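Local coordinates for heat shock protein, putative (Plasmodium falciparum, PDB 1Y6Z) that probably acts as an Hsp90-family chaperone that uses ATP hydrolysis to assist protein folding, this chain being its middle domain, at residues B[42-47]-B[121-126]; B[51-56]-B[148-153]; B[63-68]-B[154-159]. One frame throughout, in Å; residues are numbered along the deposited sequence.

Contact 1. Residues B[42-47]-B[121-126]; sequences EGQISF and LSIINK
The 2.8 Å bond from Asn125 N to Leu121 O winds the first turn of helix 121-141, the turn that sets Ile123 and Ile124 against Ile45 and Phe47. The partner segment 42-47 is the connection of a beta hairpin, joining antiparallel neighbours 35-41 and 47-53 of the mixed sheet in this Hsp90 middle domain, so the contact is one of helix start against hairpin end. It is wholly apolar in its main touches, and the CA atoms of Phe47 and Ile124 stay 8.1 Å apart, a gap filled by side chains. The Phe47 ring projects over its own backbone, flanked by N and C (chi1 73°), which turns a ring face toward the helix. Beside Phe47 and Ile124, Ile45 CG1 lies 4.3 Å from Ile123 CG2, a looser touch. Ile45 follows a peptide bond modelled as cis, within the irregular connection of the hairpin. Glu195 of the second subunit packs on both Ile45 and Ile123, which places this end of the contact at the subunit interface, while Val101 of strand 98-103 touches Phe47 and Ile124 from within the chain. The two branches of Ile124 share the work on Phe47: CG1 comes within 3.6 Å of CD2, and methyl CG2 makes a CH-pi contact, standing 4.0 Å from the ring centroid and 8° off its normal.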
loop_
_atom_site.group_PDB
_atom_site.type_symbol
_atom_site.label_atom_id
_atom_site.label_comp_id
_atom_site.label_asym_id
_atom_site.label_seq_id
_atom_site.Cartn_x
_atom_site.Cartn_y
_atom_site.Cartn_z
ATOM N N GLU B 42 -10.248 -4.013 -16.545
ATOM C CA GLU B 42 -10.440 -4.563 -17.906
ATOM C C GLU B 42 -9.819 -5.972 -18.016
ATOM O O GLU B 42 -8.656 -6.142 -17.712
ATOM C CB GLU B 42 -9.812 -3.623 -18.938
ATOM C CG GLU B 42 -9.968 -2.111 -18.615
ATOM C CD GLU B 42 -8.914 -1.536 -17.634
ATOM O OE1 GLU B 42 -8.847 -0.292 -17.505
ATOM O OE2 GLU B 42 -8.160 -2.310 -16.986
ATOM N N GLY B 43 -10.611 -6.980 -18.387
ATOM C CA GLY B 43 -10.112 -8.362 -18.537
ATOM C C GLY B 43 -11.229 -9.373 -18.424
ATOM O O GLY B 43 -12.256 -9.241 -19.099
ATOM N N GLN B 44 -11.060 -10.370 -17.555
ATOM C CA GLN B 44 -12.072 -11.394 -17.400
ATOM C C GLN B 44 -13.377 -11.115 -16.656
ATOM O O GLN B 44 -14.411 -11.593 -17.148
ATOM C CB GLN B 44 -11.493 -12.740 -16.922
ATOM C CG GLN B 44 -10.594 -12.666 -15.708
ATOM C CD GLN B 44 -10.802 -13.807 -14.706
ATOM O OE1 GLN B 44 -10.343 -13.720 -13.558
ATOM N NE2 GLN B 44 -11.476 -14.873 -15.132
ATOM N N ILE B 45 -13.464 -10.415 -15.511
ATOM C CA ILE B 45 -12.627 -9.371 -14.836
ATOM C C ILE B 45 -13.202 -7.943 -14.992
ATOM O O ILE B 45 -12.977 -7.082 -14.133
ATOM C CB ILE B 45 -11.054 -9.534 -14.739
ATOM C CG1 ILE B 45 -10.682 -9.811 -13.273
ATOM C CG2 ILE B 45 -10.313 -8.265 -15.151
ATOM C CD1 ILE B 45 -9.482 -10.669 -13.065
ATOM N N SER B 46 -14.007 -7.732 -16.024
ATOM C CA SER B 46 -14.409 -6.396 -16.380
ATOM C C SER B 46 -15.496 -5.769 -15.490
ATOM O O SER B 46 -16.624 -6.287 -15.366
ATOM C CB SER B 46 -14.803 -6.338 -17.840
ATOM O OG SER B 46 -13.994 -5.374 -18.480
ATOM N N PHE B 47 -15.142 -4.633 -14.877
ATOM C CA PHE B 47 -16.126 -3.836 -14.122
ATOM C C PHE B 47 -15.638 -2.380 -13.991
ATOM O O PHE B 47 -14.434 -2.090 -14.168
ATOM C CB PHE B 47 -16.481 -4.489 -12.768
ATOM C CG PHE B 47 -15.387 -4.406 -11.721
ATOM C CD1 PHE B 47 -15.253 -3.264 -10.917
ATOM C CD2 PHE B 47 -14.491 -5.448 -11.544
ATOM C CE1 PHE B 47 -14.239 -3.180 -9.962
ATOM C CE2 PHE B 47 -13.449 -5.368 -10.586
ATOM C CZ PHE B 47 -13.347 -4.241 -9.782
ATOM N N LEU B 121 -16.899 -12.687 -7.279
ATOM C CA LEU B 121 -17.505 -11.594 -6.566
ATOM C C LEU B 121 -16.441 -11.189 -5.584
ATOM O O LEU B 121 -16.258 -10.002 -5.275
ATOM C CB LEU B 121 -18.729 -12.069 -5.815
ATOM C CG LEU B 121 -19.657 -10.942 -5.388
ATOM C CD1 LEU B 121 -20.541 -10.603 -6.591
ATOM C CD2 LEU B 121 -20.477 -11.384 -4.197
ATOM N N SER B 122 -15.728 -12.219 -5.142
ATOM C CA SER B 122 -14.641 -12.129 -4.218
ATOM C C SER B 122 -13.507 -11.241 -4.780
ATOM O O SER B 122 -12.870 -10.500 -4.047
ATOM C CB SER B 122 -14.133 -13.529 -3.976
ATOM O OG SER B 122 -13.224 -13.564 -2.909
ATOM N N ILE B 123 -13.251 -11.371 -6.075
ATOM C CA ILE B 123 -12.263 -10.558 -6.768
ATOM C C ILE B 123 -12.687 -9.083 -6.773
ATOM O O ILE B 123 -11.890 -8.186 -6.480
ATOM C CB ILE B 123 -12.127 -11.057 -8.202
ATOM C CG1 ILE B 123 -11.194 -12.285 -8.205
ATOM C CG2 ILE B 123 -11.666 -9.934 -9.137
ATOM C CD1 ILE B 123 -11.435 -13.208 -9.342
ATOM N N ILE B 124 -13.943 -8.846 -7.119
ATOM C CA ILE B 124 -14.451 -7.473 -7.120
ATOM C C ILE B 124 -14.350 -6.877 -5.697
ATOM O O ILE B 124 -13.856 -5.748 -5.537
ATOM C CB ILE B 124 -15.877 -7.352 -7.733
ATOM C CG1 ILE B 124 -15.839 -7.769 -9.216
ATOM C CG2 ILE B 124 -16.391 -5.905 -7.625
ATOM C CD1 ILE B 124 -17.203 -7.916 -9.866
ATOM N N ASN B 125 -14.808 -7.629 -4.691
ATOM C CA ASN B 125 -14.728 -7.227 -3.296
ATOM C C ASN B 125 -13.318 -6.834 -2.872
ATOM O O ASN B 125 -13.110 -5.795 -2.239
ATOM C CB ASN B 125 -15.244 -8.337 -2.378
ATOM C CG ASN B 125 -16.748 -8.562 -2.522
ATOM O OD1 ASN B 125 -17.273 -9.588 -2.089
ATOM N ND2 ASN B 125 -17.440 -7.616 -3.181
ATOM N N LYS B 126 -12.349 -7.689 -3.200
ATOM C CA LYS B 126 -10.960 -7.414 -2.851
ATOM C C LYS B 126 -10.423 -6.114 -3.447
ATOM O O LYS B 126 -9.729 -5.407 -2.777
ATOM C CB LYS B 126 -10.065 -8.604 -3.274
ATOM C CG LYS B 126 -8.787 -8.649 -2.428
ATOM C CD LYS B 126 -7.693 -9.488 -3.097
ATOM C CE LYS B 126 -6.332 -8.925 -2.701
ATOM N NZ LYS B 126 -5.255 -9.941 -2.919
#

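Contact 2. Residues B[51-56]-B[148-153]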
loop_
_atom_site.group_PDB
_atom_site.type_symbol
_atom_site.label_atom_id
_atom_site.label_comp_id
_atom_site.label_asym_id
_atom_site.label_seq_id
_atom_site.Cartn_x
_atom_site.Cartn_y
_atom_site.Cartn_z
ATOM N N LEU B 51 -16.459 4.995 -6.027
ATOM C CA LEU B 51 -16.651 4.754 -4.633
ATOM C C LEU B 51 -16.504 6.132 -3.977
ATOM O O LEU B 51 -15.656 6.866 -4.366
ATOM C CB LEU B 51 -15.514 3.864 -4.132
ATOM C CG LEU B 51 -15.493 2.384 -4.624
ATOM C CD1 LEU B 51 -14.237 1.726 -3.874
ATOM C CD2 LEU B 51 -16.764 1.715 -4.219
ATOM N N TYR B 52 -17.382 6.461 -3.036
ATOM C CA TYR B 52 -17.428 7.758 -2.363
ATOM C C TYR B 52 -17.335 7.519 -0.848
ATOM O O TYR B 52 -17.953 6.618 -0.310
ATOM C CB TYR B 52 -18.776 8.406 -2.597
ATOM C CG TYR B 52 -19.017 8.857 -4.047
ATOM C CD1 TYR B 52 -19.612 8.006 -4.965
ATOM C CD2 TYR B 52 -18.648 10.144 -4.446
ATOM C CE1 TYR B 52 -19.869 8.418 -6.304
ATOM C CE2 TYR B 52 -18.869 10.550 -5.749
ATOM C CZ TYR B 52 -19.481 9.690 -6.674
ATOM O OH TYR B 52 -19.757 10.152 -7.966
ATOM N N ILE B 53 -16.620 8.399 -0.167
ATOM C CA ILE B 53 -16.684 8.562 1.258
ATOM C C ILE B 53 -17.659 9.692 1.476
ATOM O O ILE B 53 -17.446 10.824 0.974
ATOM C CB ILE B 53 -15.320 8.923 1.834
ATOM C CG1 ILE B 53 -14.372 7.741 1.629
ATOM C CG2 ILE B 53 -15.418 9.279 3.349
ATOM C CD1 ILE B 53 -12.978 8.056 2.168
ATOM N N PRO B 54 -18.756 9.405 2.167
ATOM C CA PRO B 54 -19.784 10.427 2.389
ATOM C C PRO B 54 -19.253 11.598 3.198
ATOM O O PRO B 54 -18.294 11.431 3.935
ATOM C CB PRO B 54 -20.882 9.647 3.185
ATOM C CG PRO B 54 -20.712 8.255 2.686
ATOM C CD PRO B 54 -19.192 8.107 2.707
ATOM N N GLY B 55 -19.893 12.763 3.076
ATOM C CA GLY B 55 -19.575 13.922 3.921
ATOM C C GLY B 55 -19.973 13.850 5.391
ATOM O O GLY B 55 -19.458 14.629 6.215
ATOM N N SER B 56 -20.925 12.962 5.707
ATOM C CA SER B 56 -21.483 12.840 7.027
ATOM C C SER B 56 -22.038 11.431 7.149
ATOM O O SER B 56 -22.157 10.716 6.147
ATOM C CB SER B 56 -22.584 13.893 7.296
ATOM O OG SER B 56 -23.675 13.733 6.409
ATOM N N THR B 148 -9.122 15.041 9.533
ATOM C CA THR B 148 -9.596 14.987 10.906
ATOM C C THR B 148 -11.122 14.809 10.974
ATOM O O THR B 148 -11.599 14.047 11.791
ATOM C CB THR B 148 -9.136 16.225 11.762
ATOM O OG1 THR B 148 -7.711 16.331 11.734
ATOM C CG2 THR B 148 -9.614 16.073 13.218
ATOM N N LYS B 149 -11.848 15.503 10.097
ATOM C CA LYS B 149 -13.289 15.308 9.836
ATOM C C LYS B 149 -13.650 13.865 9.493
ATOM O O LYS B 149 -14.516 13.266 10.123
ATOM C CB LYS B 149 -13.695 16.169 8.653
ATOM C CG LYS B 149 -15.161 16.210 8.404
ATOM C CD LYS B 149 -15.409 17.222 7.298
ATOM C CE LYS B 149 -16.457 18.206 7.729
ATOM N NZ LYS B 149 -17.534 18.266 6.730
ATOM N N PHE B 150 -12.930 13.294 8.530
ATOM C CA PHE B 150 -13.097 11.871 8.244
ATOM C C PHE B 150 -12.953 11.016 9.527
ATOM O O PHE B 150 -13.821 10.211 9.836
ATOM C CB PHE B 150 -12.133 11.417 7.138
ATOM C CG PHE B 150 -12.158 9.947 6.913
ATOM C CD1 PHE B 150 -13.203 9.358 6.180
ATOM C CD2 PHE B 150 -11.152 9.136 7.445
ATOM C CE1 PHE B 150 -13.255 7.999 6.009
ATOM C CE2 PHE B 150 -11.166 7.779 7.272
ATOM C CZ PHE B 150 -12.222 7.191 6.574
ATOM N N LEU B 151 -11.857 11.154 10.285
ATOM C CA LEU B 151 -11.710 10.325 11.491
ATOM C C LEU B 151 -12.765 10.630 12.553
ATOM O O LEU B 151 -13.280 9.718 13.213
ATOM C CB LEU B 151 -10.285 10.403 12.080
ATOM C CG LEU B 151 -9.148 9.788 11.229
ATOM C CD1 LEU B 151 -7.837 10.065 11.998
ATOM C CD2 LEU B 151 -9.288 8.314 10.903
ATOM N N ASN B 152 -13.104 11.908 12.714
ATOM C CA ASN B 152 -14.206 12.267 13.679
ATOM C C ASN B 152 -15.554 11.578 13.372
ATOM O O ASN B 152 -16.295 11.224 14.294
ATOM C CB ASN B 152 -14.437 13.788 13.717
ATOM C CG ASN B 152 -13.335 14.559 14.464
ATOM O OD1 ASN B 152 -13.201 15.786 14.284
ATOM N ND2 ASN B 152 -12.547 13.864 15.266
ATOM N N THR B 153 -15.853 11.352 12.089
ATOM C CA THR B 153 -17.147 10.734 11.636
ATOM C C THR B 153 -17.063 9.213 11.454
ATOM O O THR B 153 -17.982 8.479 11.879
ATOM C CB THR B 153 -17.574 11.338 10.277
ATOM O OG1 THR B 153 -17.411 12.768 10.328
ATOM C CG2 THR B 153 -19.054 10.917 9.813
#
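The backbones draw together toward the C-terminal ends of both segments, from 8.1 Å between the CA atoms of Gly55 and Phe150 to 6.7 Å between those of Ser56 and Thr153, as strand 47-53 ends and its chain runs on beside helix 145-164. This is strand-on-helix packing in the alpha/beta part of the Hsp90 middle domain. The buried pair is Ile53 with Phe150, whose side chains run roughly perpendicular. Phe150 has CG trans to its backbone N (chi1 174°), and this brings the ring to the strand by its edge: Ile53 CG2 lies near the ring plane, 3.6 Å from Phe150 CD1, and Ile53 CD1 lies 3.9 Å from Phe150 CE1. Nearer the surface, Thr153 offers its methyl, with CG2 4.0 Å from the carbonyl carbon Ser56 C. Its hydroxyl is turned back to its own helix: OG1 donates to Lys149 O over 2.9 Å, from 36° above the carbonyl plane. The same oxygen takes the N-H of Thr153, so two bonds grip it, and the hydroxyl bond favours the rotation that leaves CG2 facing Ser56. Lys149 NZ approaches Gly55 O only to 4.1 Å, too far for a hydrogen bond. Around the pair, helix 121-141 supplies Met135 against Ile53 and Met136 against Phe150. Phe154, one turn on in helix 145-164, also touches Ile53, and backbone bonds to Leu34 and Ala35 hold Ile53 beside the start of strand 35-41.

Contact 3. Residues B[63-68]-B[154-159]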
loop_
_atom_site.group_PDB
_atom_site.type_symbol
_atom_site.label_atom_id
_atom_site.label_comp_id
_atom_site.label_asym_id
_atom_site.label_seq_id
_atom_site.Cartn_x
_atom_site.Cartn_y
_atom_site.Cartn_z
ATOM N N LYS B 63 -28.438 5.319 13.540
ATOM C CA LYS B 63 -29.121 4.755 14.727
ATOM C C LYS B 63 -28.272 3.654 15.345
ATOM O O LYS B 63 -27.881 3.769 16.486
ATOM C CB LYS B 63 -30.530 4.255 14.411
ATOM C CG LYS B 63 -31.559 5.381 14.141
ATOM C CD LYS B 63 -32.898 4.767 13.632
ATOM C CE LYS B 63 -33.934 5.839 13.255
ATOM N NZ LYS B 63 -35.036 5.349 12.375
ATOM N N ASN B 64 -28.003 2.596 14.599
ATOM C CA ASN B 64 -26.964 1.631 14.959
ATOM C C ASN B 64 -25.726 1.769 14.056
ATOM O O ASN B 64 -25.850 2.046 12.867
ATOM C CB ASN B 64 -27.487 0.197 14.812
ATOM C CG ASN B 64 -26.549 -0.843 15.427
ATOM O OD1 ASN B 64 -26.089 -1.768 14.733
ATOM N ND2 ASN B 64 -26.224 -0.673 16.738
ATOM N N MET B 65 -24.552 1.479 14.601
ATOM C CA MET B 65 -23.327 1.434 13.788
ATOM C C MET B 65 -23.459 0.617 12.527
ATOM O O MET B 65 -22.826 0.911 11.512
ATOM C CB MET B 65 -22.152 0.885 14.589
ATOM C CG MET B 65 -21.325 1.948 15.228
ATOM S SD MET B 65 -19.745 1.233 15.534
ATOM C CE MET B 65 -20.185 -0.274 16.290
ATOM N N PHE B 66 -24.241 -0.440 12.584
ATOM C CA PHE B 66 -24.399 -1.248 11.392
ATOM C C PHE B 66 -25.860 -1.361 11.018
ATOM O O PHE B 66 -26.724 -1.374 11.909
ATOM C CB PHE B 66 -23.683 -2.603 11.539
ATOM C CG PHE B 66 -22.184 -2.461 11.774
ATOM C CD1 PHE B 66 -21.319 -2.195 10.702
ATOM C CD2 PHE B 66 -21.649 -2.576 13.054
ATOM C CE1 PHE B 66 -19.924 -2.034 10.920
ATOM C CE2 PHE B 66 -20.260 -2.451 13.274
ATOM C CZ PHE B 66 -19.404 -2.157 12.201
ATOM N N ASP B 67 -26.111 -1.311 9.706
ATOM C CA ASP B 67 -27.436 -1.471 9.073
ATOM C C ASP B 67 -27.508 -2.925 8.676
ATOM O O ASP B 67 -26.650 -3.415 7.940
ATOM C CB ASP B 67 -27.547 -0.580 7.818
ATOM C CG ASP B 67 -28.877 -0.767 7.022
ATOM O OD1 ASP B 67 -28.848 -0.619 5.771
ATOM O OD2 ASP B 67 -29.946 -1.019 7.636
ATOM N N GLU B 68 -28.539 -3.616 9.165
ATOM C CA GLU B 68 -28.678 -5.057 8.937
ATOM C C GLU B 68 -28.864 -5.372 7.453
ATOM O O GLU B 68 -28.660 -6.511 7.005
ATOM C CB GLU B 68 -29.841 -5.609 9.754
ATOM C CG GLU B 68 -31.203 -5.350 9.130
ATOM C CD GLU B 68 -32.357 -5.618 10.070
ATOM O OE1 GLU B 68 -32.136 -6.277 11.120
ATOM O OE2 GLU B 68 -33.492 -5.175 9.743
ATOM N N PHE B 154 -15.984 8.766 10.784
ATOM C CA PHE B 154 -15.853 7.387 10.340
ATOM C C PHE B 154 -14.693 6.610 10.976
ATOM O O PHE B 154 -14.556 5.414 10.770
ATOM C CB PHE B 154 -15.705 7.339 8.806
ATOM C CG PHE B 154 -16.856 7.921 8.074
ATOM C CD1 PHE B 154 -16.689 9.100 7.315
ATOM C CD2 PHE B 154 -18.121 7.289 8.092
ATOM C CE1 PHE B 154 -17.780 9.701 6.579
ATOM C CE2 PHE B 154 -19.246 7.870 7.371
ATOM C CZ PHE B 154 -19.060 9.101 6.619
ATOM N N GLY B 155 -13.910 7.285 11.818
ATOM C CA GLY B 155 -12.817 6.627 12.567
ATOM C C GLY B 155 -13.240 5.418 13.376
ATOM O O GLY B 155 -12.448 4.494 13.518
ATOM N N LYS B 156 -14.480 5.420 13.931
ATOM C CA LYS B 156 -14.972 4.260 14.645
ATOM C C LYS B 156 -14.993 3.036 13.744
ATOM O O LYS B 156 -14.690 1.923 14.199
ATOM C CB LYS B 156 -16.378 4.519 15.235
ATOM C CG LYS B 156 -17.399 5.038 14.172
ATOM C CD LYS B 156 -18.677 5.571 14.877
ATOM C CE LYS B 156 -19.840 5.590 13.882
ATOM N NZ LYS B 156 -21.148 6.016 14.637
ATOM N N TYR B 157 -15.326 3.232 12.450
ATOM C CA TYR B 157 -15.387 2.084 11.505
ATOM C C TYR B 157 -13.980 1.513 11.261
ATOM O O TYR B 157 -13.800 0.328 11.162
ATOM C CB TYR B 157 -16.037 2.488 10.177
ATOM C CG TYR B 157 -17.496 2.694 10.367
ATOM C CD1 TYR B 157 -18.028 3.964 10.476
ATOM C CD2 TYR B 157 -18.332 1.611 10.519
ATOM C CE1 TYR B 157 -19.446 4.132 10.678
ATOM C CE2 TYR B 157 -19.764 1.764 10.707
ATOM C CZ TYR B 157 -20.295 3.001 10.783
ATOM O OH TYR B 157 -21.673 3.169 11.061
ATOM N N LEU B 158 -13.027 2.396 11.147
ATOM C CA LEU B 158 -11.629 1.947 10.905
ATOM C C LEU B 158 -11.137 1.132 12.095
ATOM O O LEU B 158 -10.511 0.080 11.923
ATOM C CB LEU B 158 -10.776 3.165 10.637
ATOM C CG LEU B 158 -10.733 3.642 9.179
ATOM C CD1 LEU B 158 -12.109 4.088 8.604
ATOM C CD2 LEU B 158 -9.679 4.791 9.064
ATOM N N LYS B 159 -11.533 1.564 13.312
ATOM C CA LYS B 159 -11.143 0.883 14.582
ATOM C C LYS B 159 -11.710 -0.496 14.587
ATOM O O LYS B 159 -11.006 -1.438 14.914
ATOM C CB LYS B 159 -11.575 1.694 15.798
ATOM C CG LYS B 159 -10.644 2.874 16.090
ATOM C CD LYS B 159 -11.309 3.862 17.070
ATOM C CE LYS B 159 -10.556 5.169 17.166
ATOM N NZ LYS B 159 -11.529 6.161 17.839
#
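Tyr157 reaches from helix 145-164 to Met65 and Phe66, and its side chain can be followed outward atom by atom. From CB the ring leaves with CG opposite the carbonyl carbon (chi1 -72°). CD2 then passes 4.0 Å from Phe66 CE1, and CE2 comes closer to that same carbon, 3.8 Å. The two rings make an offset edge-to-face pair, the edge of Tyr157 toward the face of Phe66, with planes at 83° and centroids 5.7 Å apart. At the tip, OH donates to Met65 O over 2.6 Å; the angle at that oxygen is 126° and the donor lies in the carbonyl plane, on a lone pair. Phe66 N, on the other side of that peptide, donates to Asn64 OD1 at 3.1 Å, an Asx turn with the donor well above the carbonyl plane. The first bond ties the loop to the helix; the second shapes the loop locally. Met65 SD lies above the tyrosine face, 5.3 Å from the ring centroid, a distant Met-aromatic contact, while Met65 CG runs past Lys156 NZ at 4.1 Å. The helix is kinked here: the N atoms of Lys156 and Tyr157 lack the usual bond to the turn before, and Tyr157 N bonds to Phe154 O. Arg92 adds a cation-pi contact to Phe66. Met65 and Phe66 touch Ile160 of helix 145-164, and Met65 touches Ile238 of helix 237-249, so the loop borders both helices.

Overall arrangement
Followed from the N terminus, the chain lays down 42-47, 51-56 and 63-68 first, then the rest of the mixed sheet, and only afterwards 121-126, 148-153 and 154-159. Each contact therefore closes a long loop, of 73, 91 and 85 residues respectively, and each pair of loops crosses; none nests inside another. Contact 1 ties the hairpin turn to the start of helix 121-141, and contacts 2 and 3 tie the far end of strand 47-53 and the following loop to consecutive turns of helix 145-164. Those two touch where Phe154 meets Pro54 and Ser56 and where Leu158 packs on Phe150 and Leu151, their centres 12 Å apart, whereas contact 1 lies about 26 Å from either centre.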